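Local coordinates for protein autotransporter adhesin (Vibrio vulnificus, PDB 4ERR) that probably targets an effector domain of a MARTX toxin to host-cell membranes, acting as a four-helical-bundle membrane localization domain, at residues Ser47-Leu50 and Asn51-Ile54. Sequence-based numbering, arbitrary orientation.
Sequences SFEL and NKKI
Ile54 N donates to Leu50 O at 2.9 Å, one of four consecutive i to i+4 backbone hydrogen bonds that make Ser47-Ile54 just over two turns of α-helix 41-60, part of a four-helical bundle membrane localization domain. Asn51 N reaches Ser47 O at 3.0 Å, Lys52 N reaches Phe48 O and Lys53 N reaches Glu49 O, so every carbonyl of 47-50 is engaged. The segment illustrates how an amphipathic helix sorts its side chains. On the outer side, Glu49 and Lys52 run alongside each other, pointing the same way; Glu49 OE2 lies against the aliphatic Lys52 CD at 3.7 Å, whereas Lys52 NZ is 5.8 Å from Glu49 OE2, too far for direct contact of the charged atoms, and forms its salt bridge with Asp56. Lys53 is modelled in two conformers, so the course of its side chain past Glu49 is doubtful. The buried side includes Leu50 and Ile54, along with Ser47, whose OG bonds to Gln43 O. Leu50 packs on Leu32 and Val35 of helix 7-37 and on Val77 of the second subunit, while Ile54 meets Leu73 of that subunit. Between them the side chains of Leu50 and Ile54 cross at an angle, with CD1 of Ile54 4.0 Å from Leu50 CG and 4.1 Å from Leu50 CD1.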
ATOM      1  N   SER B  47     -20.015 -14.673   3.698  1.00 26.18           N
ATOM      2  CA  SER B  47     -19.250 -13.947   4.703  1.00 27.60           C
ATOM      3  C   SER B  47     -18.078 -14.762   5.213  1.00 27.39           C
ATOM      4  O   SER B  47     -16.991 -14.239   5.393  1.00 27.94           O
ATOM      5  CB  SER B  47     -20.151 -13.506   5.858  1.00 30.12           C
ATOM      6  OG  SER B  47     -21.126 -12.604   5.378  1.00 31.97           O
ATOM      7  N   PHE B  48     -18.270 -16.069   5.397  1.00 27.42           N
ATOM      8  CA  PHE B  48     -17.129 -16.914   5.751  1.00 29.27           C
ATOM      9  C   PHE B  48     -16.036 -16.871   4.703  1.00 27.93           C
ATOM     10  O   PHE B  48     -14.850 -16.798   5.020  1.00 29.74           O
ATOM     11  CB  PHE B  48     -17.557 -18.364   5.969  1.00 30.96           C
ATOM     12  CG  PHE B  48     -18.104 -18.624   7.342  1.00 34.58           C
ATOM     13  CD1 PHE B  48     -17.236 -18.791   8.414  1.00 35.81           C
ATOM     14  CD2 PHE B  48     -19.473 -18.671   7.579  1.00 40.16           C
ATOM     15  CE1 PHE B  48     -17.719 -19.041   9.690  1.00 39.09           C
ATOM     16  CE2 PHE B  48     -19.970 -18.931   8.888  1.00 43.52           C
ATOM     17  CZ  PHE B  48     -19.087 -19.100   9.931  1.00 41.22           C
ATOM     18  N   GLU B  49     -16.424 -16.915   3.437  1.00 27.24           N
ATOM     19  CA  GLU B  49     -15.428 -16.911   2.389  1.00 27.25           C
ATOM     20  C   GLU B  49     -14.757 -15.555   2.231  1.00 25.35           C
ATOM     21  O   GLU B  49     -13.569 -15.489   1.901  1.00 25.49           O
ATOM     22  CB  GLU B  49     -15.992 -17.414   1.069  1.00 28.92           C
ATOM     23  CG  GLU B  49     -14.922 -18.028   0.231  1.00 35.22           C
ATOM     24  CD  GLU B  49     -14.333 -19.342   0.838  1.00 36.67           C
ATOM     25  OE1 GLU B  49     -14.878 -19.910   1.805  1.00 41.93           O
ATOM     26  OE2 GLU B  49     -13.329 -19.819   0.336  1.00 40.49           O
ATOM     27  N   LEU B  50     -15.499 -14.479   2.487  1.00 24.00           N
ATOM     28  CA  LEU B  50     -14.904 -13.147   2.514  1.00 22.64           C
ATOM     29  C   LEU B  50     -13.800 -13.085   3.586  1.00 24.41           C
ATOM     30  O   LEU B  50     -12.691 -12.610   3.329  1.00 24.16           O
ATOM     31  CB  LEU B  50     -15.977 -12.094   2.790  1.00 22.39           C
ATOM     32  CG  LEU B  50     -15.501 -10.663   2.961  1.00 21.86           C
ATOM     33  CD1 LEU B  50     -14.777 -10.184   1.721  1.00 24.49           C
ATOM     34  CD2 LEU B  50     -16.691  -9.778   3.288  1.00 25.07           C
ATOM     35  N   ASN B  51     -14.115 -13.575   4.771  1.00 25.52           N
ATOM     36  CA  ASN B  51     -13.160 -13.555   5.843  1.00 28.70           C
ATOM     37  C   ASN B  51     -11.873 -14.318   5.499  1.00 27.37           C
ATOM     38  O   ASN B  51     -10.760 -13.853   5.786  1.00 26.64           O
ATOM     39  CB  ASN B  51     -13.785 -14.035   7.146  1.00 31.32           C
ATOM     40  CG  ASN B  51     -13.342 -13.188   8.296  1.00 39.76           C
ATOM     41  OD1 ASN B  51     -13.764 -12.035   8.420  1.00 48.47           O
ATOM     42  ND2 ASN B  51     -12.451 -13.715   9.110  1.00 47.07           N
ATOM     43  N   LYS B  52     -12.025 -15.471   4.844  1.00 26.96           N
ATOM     44  CA  LYS B  52     -10.886 -16.228   4.393  1.00 27.17           C
ATOM     45  C   LYS B  52     -10.050 -15.443   3.389  1.00 25.70           C
ATOM     46  O   LYS B  52      -8.819 -15.410   3.501  1.00 27.13           O
ATOM     47  CB  LYS B  52     -11.312 -17.577   3.807  1.00 28.13           C
ATOM     48  CG  LYS B  52     -10.163 -18.369   3.318  1.00 30.12           C
ATOM     49  CD  LYS B  52     -10.574 -19.788   2.878  1.00 32.66           C
ATOM     50  CE  LYS B  52      -9.413 -20.443   2.165  1.00 37.10           C
ATOM     51  NZ  LYS B  52      -8.125 -20.318   2.887  1.00 42.53           N
ATOM     52  N   LYS B  53     -10.711 -14.807   2.424  0.50 24.78           N
ATOM     53  CA  LYS B  53     -10.013 -14.030   1.417  0.50 23.71           C
ATOM     54  C   LYS B  53      -9.215 -12.886   2.061  0.50 23.51           C
ATOM     55  O   LYS B  53      -8.054 -12.664   1.719  0.50 24.20           O
ATOM     56  CB  LYS B  53     -10.994 -13.509   0.355  0.50 22.88           C
ATOM     57  CG  LYS B  53     -11.678 -14.630  -0.457  0.50 23.47           C
ATOM     58  CD  LYS B  53     -12.626 -14.118  -1.549  0.50 24.93           C
ATOM     59  CE  LYS B  53     -13.143 -15.272  -2.441  0.50 27.50           C
ATOM     60  NZ  LYS B  53     -12.084 -15.921  -3.289  0.50 28.79           N
ATOM     61  N   ILE B  54      -9.824 -12.189   3.017  1.00 24.04           N
ATOM     62  CA  ILE B  54      -9.133 -11.080   3.729  1.00 24.23           C
ATOM     63  C   ILE B  54      -7.930 -11.643   4.483  1.00 25.25           C
ATOM     64  O   ILE B  54      -6.830 -11.119   4.376  1.00 26.83           O
ATOM     65  CB  ILE B  54     -10.050 -10.332   4.697  1.00 24.92           C
ATOM     66  CG1 ILE B  54     -11.222  -9.692   3.940  1.00 23.79           C
ATOM     67  CG2 ILE B  54      -9.248  -9.261   5.460  1.00 26.58           C
ATOM     68  CD1 ILE B  54     -12.347  -9.185   4.826  1.00 28.01           C
TER